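Local coordinates for cobalamin biosynthesis protein CobN (Mycobacterium tuberculosis, PDB 7C6O) that probably inserts cobalt into the corrin ring during cobalamin biosynthesis, as the large, catalytic subunit of a cobaltochelatase, at residues 899-904 with 934-939; 875-880 with 929-934; 1055-1060 with 1076-1081. All blocks are in the same frame, centred on the assembly; numbering follows the deposited sequence.

Interaction 1 of 3, residues 899-904 with 934-939; sequences AEVLAL and IDVTVR
Val901 and Val936 both turn CG1 anti to the backbone N (chi1 176° and -179°), which sets the two CG1 methyls against each other at 3.9 Å. That same torsion brings Val901 CG2, the other branch, to Val938 CG2, so a single valine of the helix spans two successive inward residues of the strand. One turn on, Leu904 meets the second methyl of Val936 nearly at right angles: its CB lies 3.7 Å from Val936 CG2, with CD1 almost as near. The axes of segments 899-904 and 935-939 come within 8.4 Å and run roughly antiparallel. Helix 896-905 lies in the connection between the adjacent parallel strands 880-885 and 935-940, a beta-alpha-beta crossover with two short strands and a short helix before the second strand. Leu883 of the neighbouring strand and Leu955 of helix 949-963 also touch Val901. The polar link comes where the helix runs out. Ile934 N donates to Leu904 O (3.0 Å, 157°) from above the carbonyl plane, and Arg931 NH1 bonds to the same oxygen. Two donors therefore grip one carbonyl at the C-terminal end of the helix, where the positive guanidinium would probably be drawn to the negative pole of its dipole.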
loop_
_atom_site.group_PDB
_atom_site.type_symbol
_atom_site.label_atom_id
_atom_site.label_comp_id
_atom_site.label_asym_id
_atom_site.label_seq_id
_atom_site.Cartn_x
_atom_site.Cartn_y
_atom_site.Cartn_z
ATOM N N ALA A 899 -8.328 -11.940 -9.168
ATOM C CA ALA A 899 -8.522 -13.083 -10.051
ATOM C C ALA A 899 -9.624 -14.001 -9.538
ATOM O O ALA A 899 -10.376 -14.580 -10.330
ATOM C CB ALA A 899 -7.210 -13.850 -10.202
ATOM N N GLU A 900 -9.738 -14.148 -8.215
ATOM C CA GLU A 900 -10.779 -15.009 -7.666
ATOM C C GLU A 900 -12.165 -14.468 -7.991
ATOM O O GLU A 900 -13.064 -15.231 -8.362
ATOM C CB GLU A 900 -10.608 -15.164 -6.154
ATOM C CG GLU A 900 -11.587 -16.158 -5.540
ATOM C CD GLU A 900 -11.454 -16.274 -4.032
ATOM O OE1 GLU A 900 -10.687 -15.494 -3.435
ATOM O OE2 GLU A 900 -12.125 -17.149 -3.441
ATOM N N VAL A 901 -12.356 -13.153 -7.859
ATOM C CA VAL A 901 -13.632 -12.545 -8.226
ATOM C C VAL A 901 -13.942 -12.810 -9.695
ATOM O O VAL A 901 -15.044 -13.245 -10.048
ATOM C CB VAL A 901 -13.616 -11.035 -7.922
ATOM C CG1 VAL A 901 -14.906 -10.387 -8.405
ATOM C CG2 VAL A 901 -13.415 -10.789 -6.432
ATOM N N LEU A 902 -12.968 -12.551 -10.569
ATOM C CA LEU A 902 -13.163 -12.788 -11.997
ATOM C C LEU A 902 -13.465 -14.255 -12.280
ATOM O O LEU A 902 -14.342 -14.571 -13.092
ATOM C CB LEU A 902 -11.926 -12.329 -12.771
ATOM C CG LEU A 902 -11.655 -10.822 -12.748
ATOM C CD1 LEU A 902 -10.359 -10.478 -13.468
ATOM C CD2 LEU A 902 -12.821 -10.066 -13.364
ATOM N N ALA A 903 -12.754 -15.168 -11.611
ATOM C CA ALA A 903 -12.971 -16.593 -11.845
ATOM C C ALA A 903 -14.370 -17.020 -11.421
ATOM O O ALA A 903 -15.020 -17.816 -12.110
ATOM C CB ALA A 903 -11.911 -17.415 -11.111
ATOM N N LEU A 904 -14.853 -16.509 -10.286
ATOM C CA LEU A 904 -16.198 -16.860 -9.839
ATOM C C LEU A 904 -17.250 -16.372 -10.828
ATOM O O LEU A 904 -18.216 -17.089 -11.125
ATOM C CB LEU A 904 -16.455 -16.283 -8.446
ATOM C CG LEU A 904 -15.679 -16.933 -7.300
ATOM C CD1 LEU A 904 -15.738 -16.070 -6.048
ATOM C CD2 LEU A 904 -16.226 -18.326 -7.021
ATOM N N ILE A 934 -21.092 -17.576 -10.463
ATOM C CA ILE A 934 -21.406 -17.314 -9.064
ATOM C C ILE A 934 -21.402 -15.808 -8.841
ATOM O O ILE A 934 -20.474 -15.112 -9.269
ATOM C CB ILE A 934 -20.400 -18.015 -8.134
ATOM C CG1 ILE A 934 -20.266 -19.500 -8.497
ATOM C CG2 ILE A 934 -20.810 -17.847 -6.679
ATOM C CD1 ILE A 934 -21.532 -20.316 -8.293
ATOM N N ASP A 935 -22.439 -15.302 -8.179
ATOM C CA ASP A 935 -22.489 -13.887 -7.845
ATOM C C ASP A 935 -21.421 -13.558 -6.807
ATOM O O ASP A 935 -21.061 -14.389 -5.968
ATOM C CB ASP A 935 -23.877 -13.512 -7.320
ATOM C CG ASP A 935 -24.241 -12.060 -7.595
ATOM O OD1 ASP A 935 -23.387 -11.302 -8.100
ATOM O OD2 ASP A 935 -25.395 -11.677 -7.311
ATOM N N VAL A 936 -20.893 -12.340 -6.880
ATOM C CA VAL A 936 -19.850 -11.898 -5.960
ATOM C C VAL A 936 -20.183 -10.497 -5.467
ATOM O O VAL A 936 -20.447 -9.597 -6.272
ATOM C CB VAL A 936 -18.450 -11.910 -6.608
ATOM C CG1 VAL A 936 -17.401 -11.460 -5.597
ATOM C CG2 VAL A 936 -18.109 -13.288 -7.147
ATOM N N THR A 937 -20.172 -10.316 -4.150
ATOM C CA THR A 937 -20.190 -9.000 -3.526
ATOM C C THR A 937 -18.806 -8.734 -2.955
ATOM O O THR A 937 -18.266 -9.564 -2.217
ATOM C CB THR A 937 -21.250 -8.911 -2.425
ATOM O OG1 THR A 937 -22.555 -8.990 -3.010
ATOM C CG2 THR A 937 -21.125 -7.599 -1.667
ATOM N N VAL A 938 -18.229 -7.590 -3.309
ATOM C CA VAL A 938 -16.846 -7.263 -2.976
ATOM C C VAL A 938 -16.843 -6.092 -2.010
ATOM O O VAL A 938 -17.400 -5.029 -2.309
ATOM C CB VAL A 938 -16.024 -6.927 -4.229
ATOM C CG1 VAL A 938 -14.604 -6.533 -3.839
ATOM C CG2 VAL A 938 -16.012 -8.103 -5.191
ATOM N N ARG A 939 -16.205 -6.278 -0.857
ATOM C CA ARG A 939 -15.867 -5.175 0.034
ATOM C C ARG A 939 -14.398 -4.831 -0.185
ATOM O O ARG A 939 -13.510 -5.610 0.178
ATOM C CB ARG A 939 -16.138 -5.535 1.494
ATOM C CG ARG A 939 -15.595 -4.513 2.490
ATOM C CD ARG A 939 -16.104 -3.094 2.212
ATOM N NE ARG A 939 -15.525 -2.133 3.150
ATOM C CZ ARG A 939 -15.979 -1.930 4.384
ATOM N NH1 ARG A 939 -17.030 -2.608 4.826
ATOM N NH2 ARG A 939 -15.387 -1.043 5.175
#

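Interaction 2 of 3, residues 875-880 with 929-934; sequences GRWPRS and LGRPRI
Trp877 lays one face of its indole over Pro932 CD and Arg931 CB, and this is where the contact is tight. Pro932 CD sits above the five-membered ring, 3.6 Å from its centroid and only 19° off the normal, while Arg931 CB covers the six-membered ring 4.0 Å from its centroid; both are CH-pi contacts. Deeper in, Ile934 brings CG2 and CD1 each to 3.5 Å from Pro878 O, and its CD1 also brushes Trp877 CB. Beyond CB the Arg931 chain turns away from the indole. Its CG stands between the backbone N and the carbonyl carbon (chi1 58°), and a bend at chi2 carries the guanidinium off toward the helix end, where NH2 bonds to Ala903 O. NH1 reaches back to Pro932 O at 2.9 Å, nearly within the guanidinium plane, which helps fix the rotation of the group. The two loops are built alike: each begins just after a helix, with a glycine of positive phi (Gly875, Gly930) as the first non-helical residue, and each leads into one of two adjacent parallel strands, 880-885 and 935-940, of the mixed sheet. Tyr973 of helix 973-985 touches Trp877, Pro932 and Ile934. Toward solvent the contact thins out. Gly875, Arg876 and Gly930 are exposed, Trp877 itself is partly so, and Arg879, whose CB points away from the other loop, adds little more than its carbonyl oxygen, 4.2 Å from Ile934 CG2.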
loop_
_atom_site.group_PDB
_atom_site.type_symbol
_atom_site.label_atom_id
_atom_site.label_comp_id
_atom_site.label_asym_id
_atom_site.label_seq_id
_atom_site.Cartn_x
_atom_site.Cartn_y
_atom_site.Cartn_z
ATOM N N GLY A 875 -24.145 -29.695 -0.883
ATOM C CA GLY A 875 -24.734 -30.355 -2.032
ATOM C C GLY A 875 -25.271 -29.426 -3.096
ATOM O O GLY A 875 -26.104 -29.842 -3.905
ATOM N N ARG A 876 -24.817 -28.175 -3.121
ATOM C CA ARG A 876 -25.279 -27.208 -4.107
ATOM C C ARG A 876 -24.273 -26.071 -4.176
ATOM O O ARG A 876 -23.464 -25.880 -3.265
ATOM C CB ARG A 876 -26.673 -26.674 -3.763
ATOM C CG ARG A 876 -26.802 -26.166 -2.337
ATOM C CD ARG A 876 -27.738 -24.971 -2.264
ATOM N NE ARG A 876 -29.054 -25.268 -2.821
ATOM C CZ ARG A 876 -29.951 -24.344 -3.147
ATOM N NH1 ARG A 876 -29.671 -23.057 -2.978
ATOM N NH2 ARG A 876 -31.125 -24.702 -3.650
ATOM N N TRP A 877 -24.333 -25.317 -5.271
ATOM C CA TRP A 877 -23.460 -24.166 -5.421
ATOM C C TRP A 877 -23.918 -23.031 -4.507
ATOM O O TRP A 877 -25.118 -22.862 -4.267
ATOM C CB TRP A 877 -23.449 -23.673 -6.865
ATOM C CG TRP A 877 -23.092 -24.709 -7.876
ATOM C CD1 TRP A 877 -23.942 -25.337 -8.740
ATOM C CD2 TRP A 877 -21.788 -25.235 -8.143
ATOM N NE1 TRP A 877 -23.247 -26.224 -9.526
ATOM C CE2 TRP A 877 -21.922 -26.180 -9.178
ATOM C CE3 TRP A 877 -20.519 -25.001 -7.603
ATOM C CZ2 TRP A 877 -20.838 -26.892 -9.684
ATOM C CZ3 TRP A 877 -19.444 -25.708 -8.108
ATOM C CH2 TRP A 877 -19.609 -26.642 -9.138
ATOM N N PRO A 878 -22.986 -22.233 -3.988
ATOM C CA PRO A 878 -23.389 -21.011 -3.288
ATOM C C PRO A 878 -23.926 -19.992 -4.282
ATOM O O PRO A 878 -23.368 -19.802 -5.364
ATOM C CB PRO A 878 -22.089 -20.531 -2.633
ATOM C CG PRO A 878 -21.022 -21.030 -3.550
ATOM C CD PRO A 878 -21.519 -22.355 -4.090
ATOM N N ARG A 879 -25.034 -19.348 -3.911
ATOM C CA ARG A 879 -25.636 -18.360 -4.802
ATOM C C ARG A 879 -24.761 -17.121 -4.934
ATOM O O ARG A 879 -24.722 -16.501 -6.004
ATOM C CB ARG A 879 -27.028 -17.976 -4.299
ATOM C CG ARG A 879 -27.027 -17.346 -2.915
ATOM C CD ARG A 879 -28.428 -17.170 -2.354
ATOM N NE ARG A 879 -28.387 -16.793 -0.943
ATOM C CZ ARG A 879 -28.238 -17.660 0.054
ATOM N NH1 ARG A 879 -28.114 -18.954 -0.204
ATOM N NH2 ARG A 879 -28.209 -17.235 1.311
ATOM N N SER A 880 -24.050 -16.757 -3.870
ATOM C CA SER A 880 -23.230 -15.557 -3.863
ATOM C C SER A 880 -22.097 -15.720 -2.864
ATOM O O SER A 880 -22.281 -16.298 -1.788
ATOM C CB SER A 880 -24.059 -14.313 -3.518
ATOM O OG SER A 880 -23.238 -13.161 -3.467
ATOM N N LEU A 929 -17.072 -23.137 -18.554
ATOM C CA LEU A 929 -17.063 -22.953 -17.106
ATOM C C LEU A 929 -17.482 -24.222 -16.375
ATOM O O LEU A 929 -16.979 -24.499 -15.279
ATOM C CB LEU A 929 -17.979 -21.785 -16.735
ATOM C CG LEU A 929 -17.771 -21.073 -15.399
ATOM C CD1 LEU A 929 -16.338 -20.587 -15.269
ATOM C CD2 LEU A 929 -18.743 -19.909 -15.279
ATOM N N GLY A 930 -18.385 -25.007 -16.962
ATOM C CA GLY A 930 -18.830 -26.240 -16.342
ATOM C C GLY A 930 -19.648 -26.066 -15.086
ATOM O O GLY A 930 -19.912 -27.053 -14.392
ATOM N N ARG A 931 -20.064 -24.844 -14.779
ATOM C CA ARG A 931 -20.765 -24.535 -13.542
ATOM C C ARG A 931 -21.409 -23.166 -13.699
ATOM O O ARG A 931 -21.057 -22.419 -14.619
ATOM C CB ARG A 931 -19.803 -24.548 -12.346
ATOM C CG ARG A 931 -18.656 -23.575 -12.492
ATOM C CD ARG A 931 -18.328 -22.927 -11.170
ATOM N NE ARG A 931 -17.111 -22.127 -11.247
ATOM C CZ ARG A 931 -17.085 -20.811 -11.429
ATOM N NH1 ARG A 931 -18.215 -20.128 -11.550
ATOM N NH2 ARG A 931 -15.923 -20.177 -11.483
ATOM N N PRO A 932 -22.360 -22.813 -12.834
ATOM C CA PRO A 932 -22.980 -21.489 -12.945
ATOM C C PRO A 932 -21.990 -20.381 -12.635
ATOM O O PRO A 932 -21.037 -20.558 -11.872
ATOM C CB PRO A 932 -24.103 -21.526 -11.900
ATOM C CG PRO A 932 -24.330 -22.966 -11.615
ATOM C CD PRO A 932 -23.006 -23.632 -11.792
ATOM N N ARG A 933 -22.223 -19.225 -13.251
ATOM C CA ARG A 933 -21.563 -18.009 -12.801
ATOM C C ARG A 933 -22.035 -17.688 -11.390
ATOM O O ARG A 933 -23.240 -17.569 -11.142
ATOM C CB ARG A 933 -21.870 -16.848 -13.747
ATOM C CG ARG A 933 -21.512 -17.112 -15.199
ATOM C CD ARG A 933 -21.591 -15.843 -16.034
ATOM N NE ARG A 933 -21.548 -16.137 -17.463
ATOM C CZ ARG A 933 -20.433 -16.356 -18.152
ATOM N NH1 ARG A 933 -19.254 -16.310 -17.544
ATOM N NH2 ARG A 933 -20.495 -16.624 -19.449
ATOM N N ILE A 934 -21.092 -17.576 -10.463
ATOM C CA ILE A 934 -21.406 -17.314 -9.064
ATOM C C ILE A 934 -21.402 -15.808 -8.841
ATOM O O ILE A 934 -20.474 -15.112 -9.269
ATOM C CB ILE A 934 -20.400 -18.015 -8.134
ATOM C CG1 ILE A 934 -20.266 -19.500 -8.497
ATOM C CG2 ILE A 934 -20.810 -17.847 -6.679
ATOM C CD1 ILE A 934 -21.532 -20.316 -8.293
#

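Interaction 3 of 3, residues 1055-1060 with 1076-1081; sequences AVAAKN and QYHGGM
His1078 crosses from the helix to the strand, and its side chain can be followed outward atom by atom. Its CB lies 3.8 Å from Lys1059 CB. With CG anti to the backbone N (chi1 -167°), the ring swings out to the strand, and CG comes to 3.6 Å from that same lysine methylene, which sits over one face as a CH-pi contact. CD2 lies 3.8 Å from Lys1059 CB, also beneath it. On one flank ND1 is hydrogen-bonded to the hydroxyl of Tyr1153. At the tip NE2 donates to Ala1057 O (2.9 Å, 157°), with CE1 4.0 Å from that oxygen. The oxygen lies in the plane of the imidazole, yet the donor stands well above the carbonyl plane, 56° out of it. Strand 1056-1061 and helix 1072-1089 open a beta-alpha-beta unit that closes with strand 1094-1099, and their segments here run almost exactly antiparallel. The helix carries a wider pi-type turn at 1076-1079, just where His1078 sits. Farther along, Met1081 rests SD 3.8 Å from Ala1057 CB. Lys1059 gives the ring only the base of its chain: bends at chi2 and chi4 bring NZ round to Asn1060 O at 2.8 Å, and the lysine also makes a cation-pi contact with Trp886.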
loop_
_atom_site.group_PDB
_atom_site.type_symbol
_atom_site.label_atom_id
_atom_site.label_comp_id
_atom_site.label_asym_id
_atom_site.label_seq_id
_atom_site.Cartn_x
_atom_site.Cartn_y
_atom_site.Cartn_z
ATOM N N ALA A 1055 -23.891 -16.232 0.613
ATOM C CA ALA A 1055 -23.905 -17.580 1.163
ATOM C C ALA A 1055 -22.595 -17.943 1.846
ATOM O O ALA A 1055 -22.602 -18.719 2.811
ATOM C CB ALA A 1055 -24.208 -18.597 0.057
ATOM N N VAL A 1056 -21.475 -17.406 1.363
ATOM C CA VAL A 1056 -20.157 -17.632 1.950
ATOM C C VAL A 1056 -19.470 -16.285 2.100
ATOM O O VAL A 1056 -19.294 -15.566 1.109
ATOM C CB VAL A 1056 -19.277 -18.555 1.091
ATOM C CG1 VAL A 1056 -18.176 -19.164 1.941
ATOM C CG2 VAL A 1056 -20.095 -19.613 0.397
ATOM N N ALA A 1057 -19.056 -15.957 3.320
ATOM C CA ALA A 1057 -18.205 -14.796 3.558
ATOM C C ALA A 1057 -16.755 -15.266 3.590
ATOM O O ALA A 1057 -16.381 -16.072 4.448
ATOM C CB ALA A 1057 -18.585 -14.094 4.860
ATOM N N ALA A 1058 -15.944 -14.776 2.658
ATOM C CA ALA A 1058 -14.595 -15.285 2.473
ATOM C C ALA A 1058 -13.558 -14.193 2.703
ATOM O O ALA A 1058 -13.783 -13.020 2.398
ATOM C CB ALA A 1058 -14.416 -15.878 1.069
ATOM N N LYS A 1059 -12.419 -14.604 3.253
ATOM C CA LYS A 1059 -11.237 -13.765 3.372
ATOM C C LYS A 1059 -10.024 -14.645 3.124
ATOM O O LYS A 1059 -9.988 -15.794 3.571
ATOM C CB LYS A 1059 -11.131 -13.103 4.753
ATOM C CG LYS A 1059 -9.905 -12.205 4.912
ATOM C CD LYS A 1059 -9.987 -11.012 3.974
ATOM C CE LYS A 1059 -8.731 -10.149 4.031
ATOM N NZ LYS A 1059 -7.577 -10.717 3.270
ATOM N N ASN A 1060 -9.042 -14.119 2.407
ATOM C CA ASN A 1060 -7.859 -14.896 2.074
ATOM C C ASN A 1060 -6.688 -14.492 2.959
ATOM O O ASN A 1060 -6.501 -13.310 3.261
ATOM C CB ASN A 1060 -7.506 -14.730 0.597
ATOM C CG ASN A 1060 -8.576 -15.301 -0.317
ATOM O OD1 ASN A 1060 -9.216 -16.301 0.013
ATOM N ND2 ASN A 1060 -8.780 -14.666 -1.464
ATOM N N GLN A 1076 -12.467 -7.299 11.577
ATOM C CA GLN A 1076 -13.238 -6.135 11.147
ATOM C C GLN A 1076 -13.922 -6.387 9.810
ATOM O O GLN A 1076 -15.130 -6.164 9.664
ATOM C CB GLN A 1076 -12.333 -4.909 11.044
ATOM C CG GLN A 1076 -11.941 -4.297 12.366
ATOM C CD GLN A 1076 -11.490 -2.862 12.198
ATOM O OE1 GLN A 1076 -12.312 -1.952 12.098
ATOM N NE2 GLN A 1076 -10.179 -2.653 12.155
ATOM N N TYR A 1077 -13.160 -6.847 8.817
ATOM C CA TYR A 1077 -13.704 -7.050 7.477
ATOM C C TYR A 1077 -14.427 -8.387 7.364
ATOM O O TYR A 1077 -15.599 -8.443 6.974
ATOM C CB TYR A 1077 -12.584 -6.958 6.439
ATOM C CG TYR A 1077 -12.145 -5.545 6.145
ATOM C CD1 TYR A 1077 -11.220 -4.901 6.959
ATOM C CD2 TYR A 1077 -12.658 -4.852 5.056
ATOM C CE1 TYR A 1077 -10.818 -3.605 6.695
ATOM C CE2 TYR A 1077 -12.261 -3.557 4.785
ATOM C CZ TYR A 1077 -11.342 -2.941 5.607
ATOM O OH TYR A 1077 -10.943 -1.656 5.339
ATOM N N HIS A 1078 -13.733 -9.476 7.692
ATOM C CA HIS A 1078 -14.314 -10.808 7.550
ATOM C C HIS A 1078 -15.425 -11.027 8.568
ATOM O O HIS A 1078 -16.560 -11.359 8.210
ATOM C CB HIS A 1078 -13.218 -11.864 7.703
ATOM C CG HIS A 1078 -13.627 -13.238 7.278
ATOM N ND1 HIS A 1078 -13.069 -14.377 7.818
ATOM C CD2 HIS A 1078 -14.515 -13.659 6.345
ATOM C CE1 HIS A 1078 -13.603 -15.440 7.245
ATOM N NE2 HIS A 1078 -14.481 -15.031 6.346
ATOM N N GLY A 1079 -15.113 -10.844 9.851
ATOM C CA GLY A 1079 -16.138 -10.977 10.872
ATOM C C GLY A 1079 -17.244 -9.951 10.720
ATOM O O GLY A 1079 -18.415 -10.246 10.964
ATOM N N GLY A 1080 -16.888 -8.733 10.306
ATOM C CA GLY A 1080 -17.901 -7.715 10.079
ATOM C C GLY A 1080 -18.888 -8.100 8.994
ATOM O O GLY A 1080 -20.093 -7.863 9.125
ATOM N N MET A 1081 -18.394 -8.701 7.910
ATOM C CA MET A 1081 -19.299 -9.183 6.872
ATOM C C MET A 1081 -20.215 -10.278 7.409
ATOM O O MET A 1081 -21.424 -10.262 7.155
ATOM C CB MET A 1081 -18.505 -9.686 5.667
ATOM C CG MET A 1081 -19.373 -10.272 4.563
ATOM S SD MET A 1081 -18.443 -10.707 3.080
ATOM C CE MET A 1081 -18.121 -9.086 2.383
#

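In the fold
All three contacts lie on or at the ends of strands of one mixed sheet, in which strands 935-940, 880-885 and 1056-1061 lie side by side. Interactions 1 and 2 have centres about 12 Å apart, share Ile934, and are tied by Arg931, whose NH2 lies 2.6 Å from Ala903 O. Interaction 3 is centred about 13 Å from interaction 1 and about 19 Å from interaction 2. Its helix packs on the face of the sheet opposite helix 896-905, yet Asn1060 ND2 reaches Glu900 OE1 at 2.9 Å. Ala1055 N lies 2.9 Å from Ser880 O, linking it to interaction 2. The sodium site at Asp125 and Ser127 belongs to a different, N-terminal part of the chain.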